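Local coordinates for CRISPR protein (Archaeoglobus fulgidus, PDB 4MJK), which probably serves as a Cas5-type subunit of an archaeal type I-A Cascade complex, the CRISPR RNA-guided surveillance machinery, at residues Gly190-Arg195 with Glu241-Val246; Gln194-Glu199 with Arg229-Thr234; Thr176-Pro181 with Gly256-Ile261. One frame throughout, in Å; residues are numbered along the deposited sequence.

Followed from the N terminus, the chain first builds most of the six-stranded sheet and then reaches Thr176-Pro181, where contact 3 opens; that contact closes last, when Gly256-Ile261 returns, leading into strand 258-263 at one edge of that sheet. Contacts 1 and 2 lie inside this span. They share Gln194 and Arg195, but contact 2 closes first, at Arg229-Thr234, and so nests within contact 1, which closes at Glu241-Val246; none cross. Contact 1 joins strands of one small three-stranded sheet, contact 2 strands of the other, and contact 3 ties the segment linking these two sheets to the edge of the large one. Trp196 of contact 2 packs on Cys242 of contact 1 and on Phe180 of contact 3.

Contact 1: Gly190-Arg195 with Glu241-Val246; sequences GILSQR and ECLVEV
Leu192 and Leu243 meet beside a classic beta bulge, in which Leu192 and Ser193 together face Glu241 across an antiparallel strand pair of a small three-stranded sheet. The two leucine side chains cross at about a right angle: CD1 of Leu192 lies 3.6 Å from CG of Leu243, while Leu192 CD2 meets Leu243 CD1. The same Leu192 CD1 also rests 4.0 Å from CG of Glu241, whose CG is anti to the backbone N (chi1 -170°) and whose chain runs on extended, so that its aliphatic part lies against the leucine. At the bulge one carbonyl takes two donors, Leu192 N at 2.8 Å from Glu241 O and Ser193 N at 3.0 Å from that oxygen; the Ser193 bond is the straighter, at 169°. Before the bulge the register is regular, with Ile191 and Cys242 a non-hydrogen-bonded pair on the face opposite Leu243. Strand 174-176 flanks Glu241-Val246 on its other edge. The hydroxyl of Ser193 bonds to the carbonyl of Thr239, just before the second strand. In the hydrogen-bonded pair Gly190-Leu243, Leu243 N donates to Gly190 O at 2.8 Å.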
# COMPACT_ATOMS: atom_id res chain seq x y z
N GLY A 190 9.46 12.65 30.12
CA GLY A 190 9.44 11.20 30.26
C GLY A 190 8.47 10.54 29.28
O GLY A 190 7.37 11.03 29.02
N ILE A 191 8.89 9.42 28.73
CA ILE A 191 8.01 8.62 27.88
C ILE A 191 7.21 7.68 28.77
O ILE A 191 7.80 6.88 29.52
CB ILE A 191 8.81 7.81 26.87
CG1 ILE A 191 9.49 8.76 25.87
CG2 ILE A 191 7.91 6.75 26.16
CD1 ILE A 191 10.42 8.10 24.91
N LEU A 192 5.89 7.79 28.72
CA LEU A 192 5.02 6.90 29.52
C LEU A 192 4.73 5.58 28.82
O LEU A 192 4.69 4.53 29.45
CB LEU A 192 3.72 7.60 29.87
CG LEU A 192 3.87 8.89 30.67
CD1 LEU A 192 2.55 9.67 30.72
CD2 LEU A 192 4.36 8.57 32.08
N SER A 193 4.49 5.63 27.51
CA SER A 193 4.34 4.41 26.72
C SER A 193 5.06 4.55 25.38
O SER A 193 5.05 5.61 24.75
CB SER A 193 2.88 4.02 26.54
OG SER A 193 2.13 5.12 26.11
N GLN A 194 5.69 3.45 24.98
CA GLN A 194 6.77 3.50 24.01
C GLN A 194 6.48 3.66 22.55
O GLN A 194 5.38 3.38 22.04
CB GLN A 194 7.73 2.32 24.17
CG GLN A 194 8.85 2.61 25.15
CD GLN A 194 9.78 3.71 24.66
OE1 GLN A 194 9.62 4.23 23.54
NE2 GLN A 194 10.75 4.07 25.48
N ARG A 195 7.57 4.07 21.92
CA ARG A 195 7.72 4.42 20.54
C ARG A 195 7.36 5.88 20.27
O ARG A 195 6.23 6.22 19.92
CB ARG A 195 7.08 3.40 19.61
CG ARG A 195 7.95 2.15 19.49
CD ARG A 195 9.28 2.48 18.83
NE ARG A 195 9.31 1.96 17.47
CZ ARG A 195 10.11 2.40 16.50
NH1 ARG A 195 10.97 3.38 16.73
NH2 ARG A 195 10.06 1.85 15.30
N GLU A 241 2.38 7.52 24.69
CA GLU A 241 2.07 8.68 25.50
C GLU A 241 3.34 9.21 26.14
O GLU A 241 4.22 8.44 26.52
CB GLU A 241 1.06 8.29 26.59
CG GLU A 241 0.48 9.46 27.35
CD GLU A 241 -0.61 9.03 28.32
OE1 GLU A 241 -0.89 7.82 28.41
OE2 GLU A 241 -1.18 9.91 29.00
N CYS A 242 3.45 10.53 26.27
CA CYS A 242 4.56 11.10 27.01
C CYS A 242 4.19 12.33 27.83
O CYS A 242 3.17 12.99 27.58
CB CYS A 242 5.73 11.41 26.09
SG CYS A 242 5.31 12.64 24.91
N LEU A 243 5.03 12.62 28.81
CA LEU A 243 4.93 13.83 29.60
C LEU A 243 5.84 14.89 29.01
O LEU A 243 7.03 14.65 28.76
CB LEU A 243 5.34 13.55 31.04
CG LEU A 243 4.44 12.57 31.79
CD1 LEU A 243 5.11 12.10 33.09
CD2 LEU A 243 3.08 13.21 32.07
N VAL A 244 5.29 16.07 28.75
CA VAL A 244 6.06 17.10 28.07
C VAL A 244 5.93 18.41 28.82
O VAL A 244 4.83 18.79 29.25
CB VAL A 244 5.57 17.29 26.62
CG1 VAL A 244 6.41 18.34 25.93
CG2 VAL A 244 5.66 15.96 25.86
N GLU A 245 7.06 19.09 29.00
CA GLU A 245 7.06 20.42 29.60
C GLU A 245 7.05 21.46 28.49
O GLU A 245 7.87 21.41 27.57
CB GLU A 245 8.31 20.60 30.47
CG GLU A 245 8.10 21.43 31.71
CD GLU A 245 9.17 21.12 32.77
OE1 GLU A 245 10.38 21.24 32.44
OE2 GLU A 245 8.80 20.73 33.91
N VAL A 246 6.12 22.40 28.57
CA VAL A 246 5.92 23.35 27.47
C VAL A 246 5.99 24.80 27.95
O VAL A 246 5.25 25.19 28.85
CB VAL A 246 4.57 23.08 26.76
CG1 VAL A 246 4.39 24.01 25.58
CG2 VAL A 246 4.51 21.62 26.29

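Contact 2: Gln194-Glu199 with Arg229-Thr234; sequences QRWEFE and RIPIMT
An antiparallel pair of strands, 196-199 against 229-231 in a small three-stranded sheet of this Cas5-family protein, carries a stacked arginine-phenylalanine pair. The guanidinium of Arg229 lies flat over one face of the Phe198 ring, centres 3.6 Å apart and planes at 17°, a cation-pi contact. Bends at chi2 (-59°) and chi3 (-61°) bring CD and NE over the ring, and CD adds a CH-pi contact to the same face. The rim of the guanidinium is used as well: NH2 donates to Trp196 O at 3.0 Å and NE to Glu197 O at 3.2 Å, both oxygens near its plane. Glu197 O also accepts from Ile230 N at 3.0 Å, the two donors arriving from opposite faces of the carbonyl plane. On the same side of the sheet Pro231 CB sits over the six-membered ring of Trp196, 3.8 Å from its centroid, while Ile230 CG1 packs against Glu197 CB on the other side. Past the strand end, Ile232 N bonds to Arg195 O at 2.8 Å. An alanine in place of Arg229 would probably leave Trp196 O without this donor and strip one face of Phe198 of its cover. Stack and edge bonds together fix the rotation of the guanidinium, and the backbone carbonyls probably help to stabilise its charge.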
# COMPACT_ATOMS: atom_id res chain seq x y z
N GLN A 194 5.69 3.45 24.98
CA GLN A 194 6.77 3.50 24.01
C GLN A 194 6.48 3.66 22.55
O GLN A 194 5.38 3.38 22.04
CB GLN A 194 7.73 2.32 24.17
CG GLN A 194 8.85 2.61 25.15
CD GLN A 194 9.78 3.71 24.66
OE1 GLN A 194 9.62 4.23 23.54
NE2 GLN A 194 10.75 4.07 25.48
N ARG A 195 7.57 4.07 21.92
CA ARG A 195 7.72 4.42 20.54
C ARG A 195 7.36 5.88 20.27
O ARG A 195 6.23 6.22 19.92
CB ARG A 195 7.08 3.40 19.61
CG ARG A 195 7.95 2.15 19.49
CD ARG A 195 9.28 2.48 18.83
NE ARG A 195 9.31 1.96 17.47
CZ ARG A 195 10.11 2.40 16.50
NH1 ARG A 195 10.97 3.38 16.73
NH2 ARG A 195 10.06 1.85 15.30
N TRP A 196 8.37 6.71 20.47
CA TRP A 196 8.38 8.08 20.02
C TRP A 196 9.61 8.31 19.15
O TRP A 196 10.75 8.36 19.64
CB TRP A 196 8.38 9.03 21.21
CG TRP A 196 7.05 9.04 21.90
CD1 TRP A 196 6.63 8.18 22.89
CD2 TRP A 196 5.96 9.90 21.62
NE1 TRP A 196 5.34 8.49 23.26
CE2 TRP A 196 4.90 9.54 22.49
CE3 TRP A 196 5.76 10.97 20.72
CZ2 TRP A 196 3.68 10.21 22.49
CZ3 TRP A 196 4.55 11.63 20.73
CH2 TRP A 196 3.52 11.24 21.61
N GLU A 197 9.39 8.44 17.85
CA GLU A 197 10.47 8.65 16.91
C GLU A 197 10.70 10.15 16.67
O GLU A 197 10.05 10.98 17.30
CB GLU A 197 10.16 7.92 15.60
CG GLU A 197 10.84 6.57 15.50
CD GLU A 197 12.29 6.69 15.06
OE1 GLU A 197 12.92 5.64 14.82
OE2 GLU A 197 12.80 7.84 14.95
N PHE A 198 11.66 10.46 15.80
CA PHE A 198 11.98 11.83 15.39
C PHE A 198 11.75 11.92 13.89
O PHE A 198 12.05 10.97 13.15
CB PHE A 198 13.47 12.15 15.63
CG PHE A 198 13.88 12.20 17.08
CD1 PHE A 198 14.03 13.42 17.73
CD2 PHE A 198 14.11 11.03 17.80
CE1 PHE A 198 14.42 13.48 19.05
CE2 PHE A 198 14.50 11.08 19.13
CZ PHE A 198 14.66 12.30 19.76
N GLU A 199 11.28 13.06 13.42
CA GLU A 199 11.11 13.23 11.99
C GLU A 199 11.19 14.71 11.66
O GLU A 199 10.67 15.54 12.40
CB GLU A 199 9.76 12.63 11.56
CG GLU A 199 9.53 12.58 10.05
CD GLU A 199 8.81 11.29 9.65
OE1 GLU A 199 9.50 10.25 9.52
OE2 GLU A 199 7.57 11.31 9.50
N ARG A 229 8.56 15.14 17.37
CA ARG A 229 8.51 13.81 17.95
C ARG A 229 7.17 13.23 17.49
O ARG A 229 6.18 13.94 17.44
CB ARG A 229 8.58 13.85 19.48
CG ARG A 229 9.87 14.44 20.02
CD ARG A 229 11.12 13.68 19.56
NE ARG A 229 11.18 12.28 19.97
CZ ARG A 229 11.80 11.84 21.07
NH1 ARG A 229 12.40 12.70 21.89
NH2 ARG A 229 11.83 10.54 21.35
N ILE A 230 7.17 11.95 17.11
CA ILE A 230 5.99 11.32 16.53
C ILE A 230 5.75 9.98 17.21
O ILE A 230 6.70 9.23 17.45
CB ILE A 230 6.13 11.09 14.99
CG1 ILE A 230 7.45 10.38 14.68
CG2 ILE A 230 6.09 12.43 14.24
CD1 ILE A 230 7.62 9.92 13.23
N PRO A 231 4.49 9.68 17.53
CA PRO A 231 4.23 8.40 18.19
C PRO A 231 4.12 7.26 17.17
O PRO A 231 3.59 7.44 16.07
CB PRO A 231 2.88 8.63 18.87
CG PRO A 231 2.17 9.58 17.92
CD PRO A 231 3.26 10.48 17.36
N ILE A 232 4.63 6.09 17.57
CA ILE A 232 4.58 4.89 16.75
C ILE A 232 3.95 3.79 17.60
O ILE A 232 4.52 3.33 18.60
CB ILE A 232 5.99 4.44 16.30
CG1 ILE A 232 6.74 5.58 15.58
CG2 ILE A 232 5.89 3.15 15.47
CD1 ILE A 232 6.37 5.77 14.17
N MSE A 233 2.76 3.39 17.21
CA MSE A 233 1.97 2.41 17.93
C MSE A 233 2.56 1.03 17.69
O MSE A 233 2.85 0.67 16.54
CB MSE A 233 0.55 2.48 17.37
CG MSE A 233 -0.51 1.75 18.11
SE MSE A 233 -2.23 2.29 17.35
CE MSE A 233 -2.81 3.51 18.77
N THR A 234 2.76 0.25 18.75
CA THR A 234 3.29 -1.11 18.61
C THR A 234 2.23 -2.17 18.90
O THR A 234 2.44 -3.35 18.64
CB THR A 234 4.50 -1.35 19.52
OG1 THR A 234 4.18 -0.96 20.86
CG2 THR A 234 5.70 -0.55 19.04

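Contact 3: Thr176-Pro181 with Gly256-Ile261; sequences TDYSFP and GGEVVI
Thr176 and Val259 meet where an ST turn, carried by Thr176-Pro181 between two small sheets, packs against strand 258-263 at the edge of the large antiparallel sheet. Two direct hydrogen bonds cross the contact, both from side-chain hydroxyls. With OG1 anti to the backbone N (chi1 -174°), Thr176 donates to Val259 O at 2.7 Å, from above the carbonyl plane, and the same OG1 accepts from Tyr178 N at 3.1 Å to close the turn. Tyr178 OH donates to Glu258 OE1 at 2.6 Å on the anti side of the carboxylate, whose plane stands 89° to the ring. That carboxylate oxygen also forms a salt bridge with Lys72, which pairs with Asp177 too and probably eases the approach of the two acids. Apolar packing follows farther along: Phe180 and Ile261 lie side by side and point the same way, with CD1 of Ile261 3.6 Å from CB of Phe180. Val244 and Val246 of strand 241-246 pack on Ile261 as well. Two waters bridge the segments. One bridges Asp177 OD1 and Val259 N; the other donates to Thr176 OG1 and, at 2.8 Å, to Ser179 O, and accepts from Ile261 N at 3.0 Å.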
# COMPACT_ATOMS: atom_id res chain seq x y z
N THR A 176 0.58 14.06 26.51
CA THR A 176 0.07 14.09 25.14
C THR A 176 0.31 12.76 24.46
O THR A 176 1.29 12.08 24.76
CB THR A 176 0.68 15.25 24.28
OG1 THR A 176 0.03 15.30 22.99
CG2 THR A 176 2.18 15.07 24.06
N ASP A 177 -0.61 12.37 23.59
CA ASP A 177 -0.39 11.21 22.75
C ASP A 177 -0.40 11.63 21.27
O ASP A 177 -0.48 10.78 20.39
CB ASP A 177 -1.39 10.07 23.05
CG ASP A 177 -2.83 10.50 22.95
OD1 ASP A 177 -3.12 11.55 22.38
OD2 ASP A 177 -3.70 9.76 23.44
N TYR A 178 -0.28 12.93 21.03
CA TYR A 178 -0.09 13.46 19.67
C TYR A 178 1.35 13.85 19.39
O TYR A 178 2.07 14.26 20.31
CB TYR A 178 -0.94 14.71 19.47
CG TYR A 178 -2.41 14.45 19.31
CD1 TYR A 178 -3.24 14.43 20.43
CD2 TYR A 178 -2.96 14.26 18.06
CE1 TYR A 178 -4.60 14.21 20.30
CE2 TYR A 178 -4.32 14.02 17.92
CZ TYR A 178 -5.13 14.01 19.05
OH TYR A 178 -6.47 13.79 18.93
N SER A 179 1.74 13.79 18.12
CA SER A 179 3.03 14.30 17.70
C SER A 179 3.16 15.76 18.13
O SER A 179 2.16 16.45 18.34
CB SER A 179 3.18 14.18 16.17
OG SER A 179 2.28 15.06 15.50
N PHE A 180 4.39 16.24 18.28
CA PHE A 180 4.61 17.62 18.64
C PHE A 180 5.95 18.14 18.15
O PHE A 180 6.90 17.37 18.01
CB PHE A 180 4.52 17.79 20.16
CG PHE A 180 5.46 16.90 20.93
CD1 PHE A 180 5.06 15.61 21.30
CD2 PHE A 180 6.73 17.34 21.29
CE1 PHE A 180 5.91 14.79 22.02
CE2 PHE A 180 7.59 16.52 22.02
CZ PHE A 180 7.18 15.25 22.37
N PRO A 181 6.03 19.45 17.91
CA PRO A 181 7.32 20.00 17.49
C PRO A 181 8.31 19.96 18.66
O PRO A 181 7.96 20.28 19.80
CB PRO A 181 6.98 21.44 17.09
CG PRO A 181 5.74 21.77 17.86
CD PRO A 181 4.99 20.48 18.07
N GLY A 256 -11.03 18.51 26.09
CA GLY A 256 -11.30 17.28 26.81
C GLY A 256 -9.97 16.60 27.07
O GLY A 256 -9.05 17.23 27.59
N GLY A 257 -9.86 15.33 26.70
CA GLY A 257 -8.62 14.61 26.92
C GLY A 257 -7.57 14.80 25.83
O GLY A 257 -6.42 14.38 26.00
N GLU A 258 -7.94 15.43 24.72
CA GLU A 258 -7.02 15.57 23.60
C GLU A 258 -6.12 16.78 23.80
O GLU A 258 -6.61 17.90 23.99
CB GLU A 258 -7.78 15.73 22.29
CG GLU A 258 -8.93 14.72 22.07
CD GLU A 258 -8.45 13.28 21.95
OE1 GLU A 258 -7.52 13.01 21.16
OE2 GLU A 258 -9.01 12.41 22.65
N VAL A 259 -4.81 16.56 23.76
CA VAL A 259 -3.85 17.64 23.95
C VAL A 259 -2.84 17.70 22.81
O VAL A 259 -2.20 16.71 22.48
CB VAL A 259 -3.08 17.48 25.27
CG1 VAL A 259 -2.14 18.68 25.49
CG2 VAL A 259 -4.05 17.34 26.45
N VAL A 260 -2.70 18.86 22.19
CA VAL A 260 -1.69 18.99 21.17
C VAL A 260 -0.81 20.22 21.45
O VAL A 260 -1.29 21.25 21.91
CB VAL A 260 -2.31 19.07 19.77
CG1 VAL A 260 -3.11 20.37 19.59
CG2 VAL A 260 -1.23 18.91 18.72
N ILE A 261 0.47 20.09 21.16
CA ILE A 261 1.42 21.17 21.42
C ILE A 261 1.61 22.01 20.16
O ILE A 261 1.83 21.46 19.08
CB ILE A 261 2.78 20.61 21.89
CG1 ILE A 261 2.62 19.88 23.22
CG2 ILE A 261 3.82 21.73 22.05
CD1 ILE A 261 3.77 18.94 23.51
O HOH W 1 1.28 17.24 20.90
O HOH W 2 -3.64 13.73 23.98